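Local structure of thioredoxin reductase (Clostridium acetobutylicum ATCC 824, 6GNA) at residues L110-E115 with K221-P226; I33-S38 with V82-I87. The protein binds FAD and probably reduces thioredoxin with electrons from ferredoxin, acting as a flavin-dependent thioredoxin reductase that needs no pyridine nucleotide. All blocks are in the same frame, centred on the assembly; numbering follows the deposited sequence.

Read from the N terminus, strand 32-35 leads into the loop that passes the FAD adenosine, and interaction 2 (33-38 with 82-87) brings the chain back there after helix 61-74, joining the parallel sheet of strands 9-12, 32-35 and 108-110 to strand 84-89 of the mixed four-stranded sheet. Interaction 1 (110-115 with 221-226) opens only after that contact has closed, so the two neither nest nor cross. It closes a loop of 105 residues and joins the end of strand 108-110 to the chain leaving strand 216-220 of the second parallel sheet. Their centres lie about 10 Å apart, both contact the adenine of FAD, and Lys83 NZ is probably hydrogen-bonded to Lys221 O, 2.8 Å away.

Interaction 1. Residues L110-E115 with K221-P226; sequences LAMGME and KDSAPP. With FAD (flavin-adenine dinucleotide), chain B.
Met112 packs against Ser223 and Pro226 beside the adenine of FAD, and this is the close-packed part of the contact. Its CG lies 3.8 Å from Ser223 OG, while CE, brought back by bends at chi2 (86°) and chi3 (67°), meets Pro226 CB at 4.3 Å. The adenine adjoins both side chains: N7A of FAD is 3.4 Å from Met112 CG and 3.2 Å from Ser223 CB. With OG opposite its backbone N (chi1 178°), Ser223 reaches both the next carbonyl and the adenine: it donates to a lone pair of Ala224 O, in the carbonyl plane, and accepts a weak but straight bond from N6A of FAD. A second weak bond runs from the ribose O2B of FAD to Asp222 OD2, whose partner oxygen OD1 is held by Asn153.

The outer side is looser and wet. Glu115 and Lys221 cross at about a right angle, Glu115 CD lying 3.7 Å from Lys221 CD. Their charged ends, Glu115 OE2 and Lys221 NZ, stay 4.5 Å apart, too far for a salt bridge, and both bind Thr117 OG1. Two waters on Glu115 OE1 link it to the other segment's backbone: one accepts from Asp222 N, the other takes a weak bond from Ser223 N.

These two loops form part of the FAD pocket. Segment 110-115 leaves strand 108-110 and segment 221-226 leaves strand 216-220 to enter helix 226-229, with Pro225 at its N-cap; Leu229 of that helix touches Met112 and Ser223, and Ile240 of strand 239-240 packs on Met112 and Pro226.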
ATOM      1  N   LEU A 110     -14.527   2.082  -1.641  1.00 19.40           N
ATOM      2  CA  LEU A 110     -14.980   1.187  -0.585  1.00 18.78           C
ATOM      3  C   LEU A 110     -13.837   0.984   0.394  1.00 18.52           C
ATOM      4  O   LEU A 110     -12.759   0.530   0.010  1.00 19.15           O
ATOM      5  CB  LEU A 110     -15.378  -0.154  -1.211  1.00 19.50           C
ATOM      6  CG  LEU A 110     -16.460  -0.089  -2.295  1.00 20.51           C
ATOM      7  CD1 LEU A 110     -16.720  -1.442  -2.889  1.00 24.47           C
ATOM      8  CD2 LEU A 110     -17.758   0.473  -1.695  1.00 20.16           C
ATOM      9  N   ALA A 111     -14.116   1.212   1.662  1.00 17.94           N
ATOM     10  CA  ALA A 111     -13.091   1.165   2.703  1.00 19.12           C
ATOM     11  C   ALA A 111     -13.701   0.656   3.993  1.00 17.65           C
ATOM     12  O   ALA A 111     -13.421   1.166   5.082  1.00 17.43           O
ATOM     13  CB  ALA A 111     -12.400   2.520   2.882  1.00 19.84           C
ATOM     14  N   MET A 112     -14.541  -0.378   3.879  1.00 18.04           N
ATOM     15  CA  MET A 112     -15.384  -0.801   4.987  1.00 19.25           C
ATOM     16  C   MET A 112     -14.669  -1.681   5.999  1.00 20.26           C
ATOM     17  O   MET A 112     -15.278  -2.039   7.018  1.00 19.63           O
ATOM     18  CB  MET A 112     -16.594  -1.597   4.472  1.00 20.66           C
ATOM     19  CG  MET A 112     -17.575  -0.830   3.620  1.00 21.04           C
ATOM     20  SD  MET A 112     -17.148  -0.781   1.895  1.00 20.69           S
ATOM     21  CE  MET A 112     -17.337  -2.511   1.417  1.00 23.59           C
ATOM     22  N   GLY A 113     -13.444  -2.093   5.701  1.00 18.69           N
ATOM     23  CA  GLY A 113     -12.731  -2.999   6.582  1.00 19.50           C
ATOM     24  C   GLY A 113     -13.219  -4.417   6.313  1.00 20.15           C
ATOM     25  O   GLY A 113     -13.980  -4.652   5.373  1.00 21.33           O
ATOM     26  N   MET A 114     -12.792  -5.374   7.128  1.00 21.82           N
ATOM     27  CA  MET A 114     -13.225  -6.757   6.949  1.00 22.30           C
ATOM     28  C   MET A 114     -13.924  -7.261   8.205  1.00 24.01           C
ATOM     29  O   MET A 114     -13.382  -7.146   9.302  1.00 23.46           O
ATOM     30  CB  MET A 114     -12.023  -7.648   6.630  1.00 22.97           C
ATOM     31  CG  MET A 114     -12.356  -9.129   6.536  1.00 25.74           C
ATOM     32  SD  MET A 114     -13.403  -9.523   5.124  1.00 30.07           S
ATOM     33  CE  MET A 114     -12.291  -9.155   3.770  1.00 51.59           C
ATOM     34  N   GLU A 115     -15.119  -7.828   8.055  1.00 26.73           N
ATOM     35  CA  GLU A 115     -15.841  -8.343   9.211  1.00 25.22           C
ATOM     36  C   GLU A 115     -15.160  -9.611   9.710  1.00 24.97           C
ATOM     37  O   GLU A 115     -14.846 -10.503   8.923  1.00 32.52           O
ATOM     38  CB  GLU A 115     -17.295  -8.638   8.843  1.00 30.10           C
ATOM     39  CG  GLU A 115     -18.115  -9.211   9.986  1.00 27.50           C
ATOM     40  CD  GLU A 115     -18.189  -8.274  11.175  1.00 35.24           C
ATOM     41  OE1 GLU A 115     -18.316  -7.049  10.963  1.00 30.20           O
ATOM     42  OE2 GLU A 115     -18.123  -8.762  12.322  1.00 37.64           O
ATOM     43  N   LYS A 221     -24.487  -5.528  11.175  1.00 24.59           N
ATOM     44  CA  LYS A 221     -23.093  -5.289  11.492  1.00 23.61           C
ATOM     45  C   LYS A 221     -22.717  -3.913  10.933  1.00 23.04           C
ATOM     46  O   LYS A 221     -23.561  -3.178  10.412  1.00 25.10           O
ATOM     47  CB  LYS A 221     -22.252  -6.447  10.935  1.00 24.12           C
ATOM     48  CG  LYS A 221     -22.590  -7.790  11.587  1.00 27.39           C
ATOM     49  CD  LYS A 221     -21.778  -8.975  11.053  1.00 26.13           C
ATOM     50  CE  LYS A 221     -22.281 -10.289  11.640  1.00 31.58           C
ATOM     51  NZ  LYS A 221     -21.530 -11.512  11.214  1.00 39.96           N
ATOM     52  N   ASP A 222     -21.433  -3.557  11.023  1.00 21.04           N
ATOM     53  CA  ASP A 222     -21.026  -2.235  10.549  1.00 21.84           C
ATOM     54  C   ASP A 222     -21.288  -2.078   9.057  1.00 21.97           C
ATOM     55  O   ASP A 222     -21.544  -0.969   8.578  1.00 24.98           O
ATOM     56  CB  ASP A 222     -19.546  -2.001  10.826  1.00 21.82           C
ATOM     57  CG  ASP A 222     -19.251  -1.692  12.284  1.00 23.90           C
ATOM     58  OD1 ASP A 222     -20.181  -1.596  13.126  1.00 23.69           O
ATOM     59  OD2 ASP A 222     -18.048  -1.488  12.590  1.00 25.64           O
ATOM     60  N   SER A 223     -21.288  -3.188   8.347  1.00 21.87           N
ATOM     61  CA  SER A 223     -21.588  -3.149   6.941  1.00 24.29           C
ATOM     62  C   SER A 223     -22.108  -4.490   6.484  1.00 22.81           C
ATOM     63  O   SER A 223     -21.710  -5.525   6.997  1.00 27.19           O
ATOM     64  CB  SER A 223     -20.324  -2.802   6.142  1.00 22.44           C
ATOM     65  OG  SER A 223     -20.570  -2.800   4.749  1.00 27.83           O
ATOM     66  N   ALA A 224     -23.059  -4.463   5.567  1.00 21.45           N
ATOM     67  CA  ALA A 224     -23.477  -5.690   4.934  1.00 23.18           C
ATOM     68  C   ALA A 224     -22.271  -6.322   4.238  1.00 24.27           C
ATOM     69  O   ALA A 224     -21.284  -5.640   3.964  1.00 24.53           O
ATOM     70  CB  ALA A 224     -24.541  -5.378   3.889  1.00 25.07           C
ATOM     71  N   PRO A 225     -22.329  -7.613   3.916  1.00 25.17           N
ATOM     72  CA  PRO A 225     -21.268  -8.186   3.097  1.00 27.65           C
ATOM     73  C   PRO A 225     -21.144  -7.409   1.804  1.00 23.58           C
ATOM     74  O   PRO A 225     -22.145  -6.897   1.271  1.00 25.40           O
ATOM     75  CB  PRO A 225     -21.745  -9.625   2.855  1.00 29.79           C
ATOM     76  CG  PRO A 225     -22.726  -9.909   3.949  1.00 33.21           C
ATOM     77  CD  PRO A 225     -23.384  -8.590   4.224  1.00 27.80           C
ATOM     78  N   PRO A 226     -19.934  -7.295   1.253  1.00 22.76           N
ATOM     79  CA  PRO A 226     -19.730  -6.337   0.157  1.00 25.52           C
ATOM     80  C   PRO A 226     -20.587  -6.597  -1.067  1.00 26.05           C
ATOM     81  O   PRO A 226     -21.023  -5.641  -1.724  1.00 26.54           O
ATOM     82  CB  PRO A 226     -18.229  -6.453  -0.144  1.00 32.45           C
ATOM     83  CG  PRO A 226     -17.768  -7.696   0.556  1.00 33.57           C
ATOM     84  CD  PRO A 226     -18.672  -7.884   1.720  1.00 29.63           C
TER
HETATM   85  PA  FAD B 300     -11.245  -0.624   9.528  1.00 17.29           P
HETATM   86  O1A FAD B 300     -10.086  -0.222  10.404  1.00 18.32           O
HETATM   87  O2A FAD B 300     -12.133  -1.765   9.958  1.00 19.55           O
HETATM   88  O5B FAD B 300     -12.171   0.666   9.279  1.00 16.60           O
HETATM   89  C5B FAD B 300     -13.522   0.508   8.868  1.00 20.64           C
HETATM   90  C4B FAD B 300     -14.354   1.685   9.353  1.00 20.26           C
HETATM   91  O4B FAD B 300     -15.368   1.985   8.393  1.00 21.29           O
HETATM   92  C3B FAD B 300     -15.051   1.359  10.663  1.00 22.93           C
HETATM   93  O3B FAD B 300     -14.977   2.468  11.561  1.00 25.88           O
HETATM   94  C2B FAD B 300     -16.486   1.092  10.271  1.00 22.58           C
HETATM   95  O2B FAD B 300     -17.410   1.483  11.290  1.00 26.21           O
HETATM   96  C1B FAD B 300     -16.656   1.915   9.006  1.00 20.83           C
HETATM   97  N9A FAD B 300     -17.635   1.284   8.095  1.00 19.11           N
HETATM   98  C8A FAD B 300     -17.576   0.032   7.603  1.00 20.38           C
HETATM   99  N7A FAD B 300     -18.642  -0.212   6.800  1.00 20.78           N
HETATM  100  C5A FAD B 300     -19.400   0.897   6.778  1.00 19.12           C
HETATM  101  C6A FAD B 300     -20.662   1.319   6.134  1.00 19.69           C
HETATM  102  N6A FAD B 300     -21.348   0.478   5.326  1.00 19.84           N
HETATM  103  N1A FAD B 300     -21.102   2.571   6.381  1.00 19.14           N
HETATM  104  C2A FAD B 300     -20.437   3.425   7.180  1.00 21.41           C
HETATM  105  N3A FAD B 300     -19.286   3.104   7.794  1.00 21.65           N
HETATM  106  C4A FAD B 300     -18.731   1.880   7.636  1.00 19.14           C
HETATM  107  N1  FAD B 300      -2.534  -3.863  12.049  1.00 20.20           N
HETATM  108  C2  FAD B 300      -1.220  -3.526  12.031  1.00 20.32           C
HETATM  109  O2  FAD B 300      -0.688  -3.253  10.935  1.00 20.67           O
HETATM  110  N3  FAD B 300      -0.462  -3.474  13.141  1.00 20.30           N
HETATM  111  C4  FAD B 300      -0.961  -3.752  14.351  1.00 21.67           C
HETATM  112  O4  FAD B 300      -0.238  -3.696  15.368  1.00 23.78           O
HETATM  113  C4X FAD B 300      -2.390  -4.129  14.460  1.00 21.38           C
HETATM  114  N5  FAD B 300      -2.962  -4.423  15.646  1.00 23.64           N
HETATM  115  C5X FAD B 300      -4.267  -4.764  15.719  1.00 24.23           C
HETATM  116  C6  FAD B 300      -4.833  -5.061  16.952  1.00 25.34           C
HETATM  117  C7  FAD B 300      -6.174  -5.413  17.039  1.00 26.72           C
HETATM  118  C7M FAD B 300      -6.785  -5.736  18.377  1.00 27.33           C
HETATM  119  C8  FAD B 300      -7.008  -5.470  15.811  1.00 24.31           C
HETATM  120  C8M FAD B 300      -8.462  -5.851  15.900  1.00 25.33           C
HETATM  121  C9  FAD B 300      -6.445  -5.172  14.577  1.00 22.01           C
HETATM  122  C9A FAD B 300      -5.105  -4.821  14.487  1.00 22.61           C
HETATM  123  N10 FAD B 300      -4.525  -4.530  13.235  1.00 20.78           N
HETATM  124  C10 FAD B 300      -3.169  -4.159  13.202  1.00 20.81           C
HETATM  125  C1' FAD B 300      -5.323  -4.566  12.007  1.00 19.03           C
HETATM  126  C2' FAD B 300      -5.648  -3.151  11.559  1.00 19.72           C
HETATM  127  O2' FAD B 300      -6.434  -2.525  12.579  1.00 20.28           O
HETATM  128  C3' FAD B 300      -6.428  -3.162  10.251  1.00 19.08           C
HETATM  129  O3' FAD B 300      -5.634  -3.754   9.220  1.00 19.12           O
HETATM  130  C4' FAD B 300      -6.819  -1.751   9.839  1.00 18.44           C
HETATM  131  O4' FAD B 300      -7.620  -1.157  10.868  1.00 19.23           O
HETATM  132  C5' FAD B 300      -7.584  -1.765   8.522  1.00 16.32           C
HETATM  133  O5' FAD B 300      -8.270  -0.528   8.391  1.00 16.51           O
HETATM  134  P   FAD B 300      -9.439  -0.317   7.312  1.00 17.06           P
HETATM  135  O1P FAD B 300      -9.668   1.167   7.157  1.00 18.12           O
HETATM  136  O2P FAD B 300      -9.197  -1.163   6.088  1.00 17.62           O
HETATM  137  O3P FAD B 300     -10.716  -0.976   8.044  1.00 17.33           O
HETATM  138  O   HOH W   1     -18.964  -5.488   9.162  1.00 32.71           O
HETATM  139  O   HOH W   2     -19.582  -5.055  12.596  1.00 34.12           O

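Interaction 2. Residues I33-S38 with V82-I87; sequences IVFGSS and VKVNNI. With FAD (flavin-adenine dinucleotide), chain B.
Phe35 sets one face of its ring beneath Val84 CG2, a CH-pi contact in which the methyl lies 4.1 Å from the centroid of the Phe35 ring and 28° off its normal. The setting is the Rossmann-type FAD-binding fold expected of this disulphide oxidoreductase family: strand 32-35 of the parallel sheet ends beside the adenosine, and the chain at 82-87 runs along the adenine edge that carries N1A and N6A. With CG anti to the carbonyl carbon (chi1 -62°), the Phe35 ring reaches both valines. Val84 CG2 also touches the root of the ring, 3.6 Å from Phe35 CG. Val82 meets the ring obliquely, its CG2 being 3.5 Å from Phe35 CD1. Tyr103 adds an edge-to-face ring contact with Phe35, so the aromatic side chain is packed from several directions within a buried interface.

No hydrogen bond joins the two segments: the amide of Ser37 goes to Ser14 and that of Lys83 to Ser99, while Val82 O, buried here, has no partner in the model. Gly36 packs on the adenine, its CA 3.5 Å from N3A of FAD, at a backbone phi (161°) where a side chain would run into the preceding carbonyl oxygen. Beyond Val84 the strand carries a classic beta bulge, with Asn85 and Asn86 set opposite the one residue Met97. The backbone of Val84 pairs with the adenine: Val84 N donates to N1A of FAD at 2.8 Å, and N6A of FAD donates to Val84 O at 2.9 Å.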
ATOM      1  N   ILE A  33     -16.826  13.290   0.366  1.00 23.36           N
ATOM      2  CA  ILE A  33     -17.563  12.977   1.587  1.00 23.06           C
ATOM      3  C   ILE A  33     -17.050  11.643   2.101  1.00 20.84           C
ATOM      4  O   ILE A  33     -16.828  10.714   1.318  1.00 21.89           O
ATOM      5  CB  ILE A  33     -19.095  12.965   1.366  1.00 23.19           C
ATOM      6  CG1 ILE A  33     -19.844  12.642   2.668  1.00 24.35           C
ATOM      7  CG2 ILE A  33     -19.502  11.966   0.277  1.00 22.32           C
ATOM      8  CD1 ILE A  33     -21.299  13.085   2.672  1.00 23.99           C
ATOM      9  N   VAL A  34     -16.858  11.557   3.416  1.00 21.07           N
ATOM     10  CA  VAL A  34     -16.342  10.359   4.074  1.00 19.93           C
ATOM     11  C   VAL A  34     -17.412   9.867   5.034  1.00 19.06           C
ATOM     12  O   VAL A  34     -17.805  10.594   5.958  1.00 22.13           O
ATOM     13  CB  VAL A  34     -15.034  10.621   4.833  1.00 20.09           C
ATOM     14  CG1 VAL A  34     -14.474   9.303   5.376  1.00 22.23           C
ATOM     15  CG2 VAL A  34     -14.023  11.312   3.944  1.00 23.55           C
ATOM     16  N   PHE A  35     -17.899   8.651   4.814  1.00 18.74           N
ATOM     17  CA  PHE A  35     -18.882   8.030   5.691  1.00 20.04           C
ATOM     18  C   PHE A  35     -18.178   7.122   6.683  1.00 21.57           C
ATOM     19  O   PHE A  35     -17.202   6.452   6.334  1.00 21.42           O
ATOM     20  CB  PHE A  35     -19.888   7.194   4.905  1.00 20.91           C
ATOM     21  CG  PHE A  35     -20.698   7.986   3.941  1.00 20.78           C
ATOM     22  CD1 PHE A  35     -21.773   8.715   4.383  1.00 21.71           C
ATOM     23  CD2 PHE A  35     -20.383   8.013   2.597  1.00 20.74           C
ATOM     24  CE1 PHE A  35     -22.527   9.449   3.499  1.00 23.08           C
ATOM     25  CE2 PHE A  35     -21.145   8.746   1.706  1.00 22.41           C
ATOM     26  CZ  PHE A  35     -22.211   9.472   2.166  1.00 24.72           C
ATOM     27  N   GLY A  36     -18.673   7.092   7.912  1.00 20.70           N
ATOM     28  CA  GLY A  36     -18.115   6.190   8.898  1.00 23.42           C
ATOM     29  C   GLY A  36     -18.470   6.596  10.316  1.00 22.07           C
ATOM     30  O   GLY A  36     -19.468   7.271  10.561  1.00 26.46           O
ATOM     31  N   SER A  37     -17.633   6.141  11.228  1.00 22.43           N
ATOM     32  CA  SER A  37     -17.848   6.290  12.651  1.00 26.61           C
ATOM     33  C   SER A  37     -17.038   7.456  13.173  1.00 28.09           C
ATOM     34  O   SER A  37     -15.951   7.773  12.668  1.00 25.81           O
ATOM     35  CB  SER A  37     -17.426   5.017  13.384  1.00 38.47           C
ATOM     36  OG  SER A  37     -17.504   5.206  14.785  1.00 66.80           O
ATOM     37  N   SER A  38     -17.601   8.082  14.218  1.00 35.36           N
ATOM     38  CA  SER A  38     -16.960   9.208  14.885  1.00 40.02           C
ATOM     39  C   SER A  38     -15.576   8.837  15.395  1.00 31.12           C
ATOM     40  O   SER A  38     -14.651   9.651  15.343  1.00 36.92           O
ATOM     41  CB  SER A  38     -17.838   9.683  16.047  1.00 49.24           C
ATOM     42  N   VAL A  82     -23.011   8.253   9.506  1.00 22.27           N
ATOM     43  CA  VAL A  82     -24.149   7.439   9.092  1.00 23.14           C
ATOM     44  C   VAL A  82     -23.628   6.117   8.553  1.00 22.00           C
ATOM     45  O   VAL A  82     -22.484   6.004   8.106  1.00 22.75           O
ATOM     46  CB  VAL A  82     -25.072   8.101   8.041  1.00 26.39           C
ATOM     47  CG1 VAL A  82     -25.655   9.395   8.574  1.00 31.14           C
ATOM     48  CG2 VAL A  82     -24.336   8.339   6.723  1.00 27.77           C
ATOM     49  N   LYS A  83     -24.496   5.115   8.586  1.00 19.39           N
ATOM     50  CA  LYS A  83     -24.205   3.806   8.018  1.00 19.10           C
ATOM     51  C   LYS A  83     -24.640   3.776   6.561  1.00 20.25           C
ATOM     52  O   LYS A  83     -25.781   4.105   6.239  1.00 22.28           O
ATOM     53  CB  LYS A  83     -24.924   2.694   8.790  1.00 19.89           C
ATOM     54  CG  LYS A  83     -24.702   1.289   8.213  1.00 21.03           C
ATOM     55  CD  LYS A  83     -25.402   0.203   9.027  1.00 20.04           C
ATOM     56  CE  LYS A  83     -25.128  -1.181   8.437  1.00 21.95           C
ATOM     57  NZ  LYS A  83     -25.905  -2.232   9.169  1.00 23.72           N
ATOM     58  N   VAL A  84     -23.735   3.389   5.676  1.00 20.23           N
ATOM     59  CA  VAL A  84     -24.106   3.188   4.281  1.00 20.32           C
ATOM     60  C   VAL A  84     -24.721   1.802   4.119  1.00 20.78           C
ATOM     61  O   VAL A  84     -24.096   0.793   4.468  1.00 21.00           O
ATOM     62  CB  VAL A  84     -22.899   3.363   3.346  1.00 19.09           C
ATOM     63  CG1 VAL A  84     -23.302   3.065   1.898  1.00 20.89           C
ATOM     64  CG2 VAL A  84     -22.352   4.786   3.475  1.00 22.12           C
ATOM     65  N   ASN A  85     -25.938   1.755   3.585  1.00 21.55           N
ATOM     66  CA  ASN A  85     -26.672   0.502   3.411  1.00 22.71           C
ATOM     67  C   ASN A  85     -26.568  -0.089   2.018  1.00 23.82           C
ATOM     68  O   ASN A  85     -26.529  -1.319   1.877  1.00 28.33           O
ATOM     69  CB  ASN A  85     -28.155   0.698   3.749  1.00 24.32           C
ATOM     70  CG  ASN A  85     -28.367   0.879   5.205  1.00 23.58           C
ATOM     71  OD1 ASN A  85     -27.749   0.194   6.018  1.00 24.41           O
ATOM     72  ND2 ASN A  85     -29.231   1.813   5.560  1.00 24.23           N
ATOM     73  N   ASN A  86     -26.522   0.730   0.966  1.00 22.32           N
ATOM     74  CA  ASN A  86     -26.483   0.201  -0.387  1.00 25.36           C
ATOM     75  C   ASN A  86     -25.874   1.253  -1.285  1.00 27.25           C
ATOM     76  O   ASN A  86     -26.063   2.454  -1.075  1.00 27.01           O
ATOM     77  CB  ASN A  86     -27.872  -0.187  -0.914  1.00 27.34           C
ATOM     78  CG  ASN A  86     -28.401  -1.445  -0.270  1.00 33.16           C
ATOM     79  OD1 ASN A  86     -29.319  -1.400   0.544  1.00 30.47           O
ATOM     80  ND2 ASN A  86     -27.809  -2.582  -0.620  1.00 32.79           N
ATOM     81  N   ILE A  87     -25.121   0.775  -2.268  1.00 24.83           N
ATOM     82  CA  ILE A  87     -24.489   1.614  -3.273  1.00 25.23           C
ATOM     83  C   ILE A  87     -24.852   1.012  -4.609  1.00 26.96           C
ATOM     84  O   ILE A  87     -24.510  -0.145  -4.887  1.00 27.69           O
ATOM     85  CB  ILE A  87     -22.965   1.665  -3.100  1.00 22.46           C
ATOM     86  CG1 ILE A  87     -22.646   2.225  -1.718  1.00 23.67           C
ATOM     87  CG2 ILE A  87     -22.320   2.515  -4.206  1.00 25.86           C
ATOM     88  CD1 ILE A  87     -21.220   2.085  -1.349  1.00 26.74           C
TER
HETATM   89  PA  FAD B 300     -11.245  -0.624   9.528  1.00 17.29           P
HETATM   90  O1A FAD B 300     -10.086  -0.222  10.404  1.00 18.32           O
HETATM   91  O2A FAD B 300     -12.133  -1.765   9.958  1.00 19.55           O
HETATM   92  O5B FAD B 300     -12.171   0.666   9.279  1.00 16.60           O
HETATM   93  C5B FAD B 300     -13.522   0.508   8.868  1.00 20.64           C
HETATM   94  C4B FAD B 300     -14.354   1.685   9.353  1.00 20.26           C
HETATM   95  O4B FAD B 300     -15.368   1.985   8.393  1.00 21.29           O
HETATM   96  C3B FAD B 300     -15.051   1.359  10.663  1.00 22.93           C
HETATM   97  O3B FAD B 300     -14.977   2.468  11.561  1.00 25.88           O
HETATM   98  C2B FAD B 300     -16.486   1.092  10.271  1.00 22.58           C
HETATM   99  O2B FAD B 300     -17.410   1.483  11.290  1.00 26.21           O
HETATM  100  C1B FAD B 300     -16.656   1.915   9.006  1.00 20.83           C
HETATM  101  N9A FAD B 300     -17.635   1.284   8.095  1.00 19.11           N
HETATM  102  C8A FAD B 300     -17.576   0.032   7.603  1.00 20.38           C
HETATM  103  N7A FAD B 300     -18.642  -0.212   6.800  1.00 20.78           N
HETATM  104  C5A FAD B 300     -19.400   0.897   6.778  1.00 19.12           C
HETATM  105  C6A FAD B 300     -20.662   1.319   6.134  1.00 19.69           C
HETATM  106  N6A FAD B 300     -21.348   0.478   5.326  1.00 19.84           N
HETATM  107  N1A FAD B 300     -21.102   2.571   6.381  1.00 19.14           N
HETATM  108  C2A FAD B 300     -20.437   3.425   7.180  1.00 21.41           C
HETATM  109  N3A FAD B 300     -19.286   3.104   7.794  1.00 21.65           N
HETATM  110  C4A FAD B 300     -18.731   1.880   7.636  1.00 19.14           C
HETATM  111  N1  FAD B 300      -2.534  -3.863  12.049  1.00 20.20           N
HETATM  112  C2  FAD B 300      -1.220  -3.526  12.031  1.00 20.32           C
HETATM  113  O2  FAD B 300      -0.688  -3.253  10.935  1.00 20.67           O
HETATM  114  N3  FAD B 300      -0.462  -3.474  13.141  1.00 20.30           N
HETATM  115  C4  FAD B 300      -0.961  -3.752  14.351  1.00 21.67           C
HETATM  116  O4  FAD B 300      -0.238  -3.696  15.368  1.00 23.78           O
HETATM  117  C4X FAD B 300      -2.390  -4.129  14.460  1.00 21.38           C
HETATM  118  N5  FAD B 300      -2.962  -4.423  15.646  1.00 23.64           N
HETATM  119  C5X FAD B 300      -4.267  -4.764  15.719  1.00 24.23           C
HETATM  120  C6  FAD B 300      -4.833  -5.061  16.952  1.00 25.34           C
HETATM  121  C7  FAD B 300      -6.174  -5.413  17.039  1.00 26.72           C
HETATM  122  C7M FAD B 300      -6.785  -5.736  18.377  1.00 27.33           C
HETATM  123  C8  FAD B 300      -7.008  -5.470  15.811  1.00 24.31           C
HETATM  124  C8M FAD B 300      -8.462  -5.851  15.900  1.00 25.33           C
HETATM  125  C9  FAD B 300      -6.445  -5.172  14.577  1.00 22.01           C
HETATM  126  C9A FAD B 300      -5.105  -4.821  14.487  1.00 22.61           C
HETATM  127  N10 FAD B 300      -4.525  -4.530  13.235  1.00 20.78           N
HETATM  128  C10 FAD B 300      -3.169  -4.159  13.202  1.00 20.81           C
HETATM  129  C1' FAD B 300      -5.323  -4.566  12.007  1.00 19.03           C
HETATM  130  C2' FAD B 300      -5.648  -3.151  11.559  1.00 19.72           C
HETATM  131  O2' FAD B 300      -6.434  -2.525  12.579  1.00 20.28           O
HETATM  132  C3' FAD B 300      -6.428  -3.162  10.251  1.00 19.08           C
HETATM  133  O3' FAD B 300      -5.634  -3.754   9.220  1.00 19.12           O
HETATM  134  C4' FAD B 300      -6.819  -1.751   9.839  1.00 18.44           C
HETATM  135  O4' FAD B 300      -7.620  -1.157  10.868  1.00 19.23           O
HETATM  136  C5' FAD B 300      -7.584  -1.765   8.522  1.00 16.32           C
HETATM  137  O5' FAD B 300      -8.270  -0.528   8.391  1.00 16.51           O
HETATM  138  P   FAD B 300      -9.439  -0.317   7.312  1.00 17.06           P
HETATM  139  O1P FAD B 300      -9.668   1.167   7.157  1.00 18.12           O
HETATM  140  O2P FAD B 300      -9.197  -1.163   6.088  1.00 17.62           O
HETATM  141  O3P FAD B 300     -10.716  -0.976   8.044  1.00 17.33           O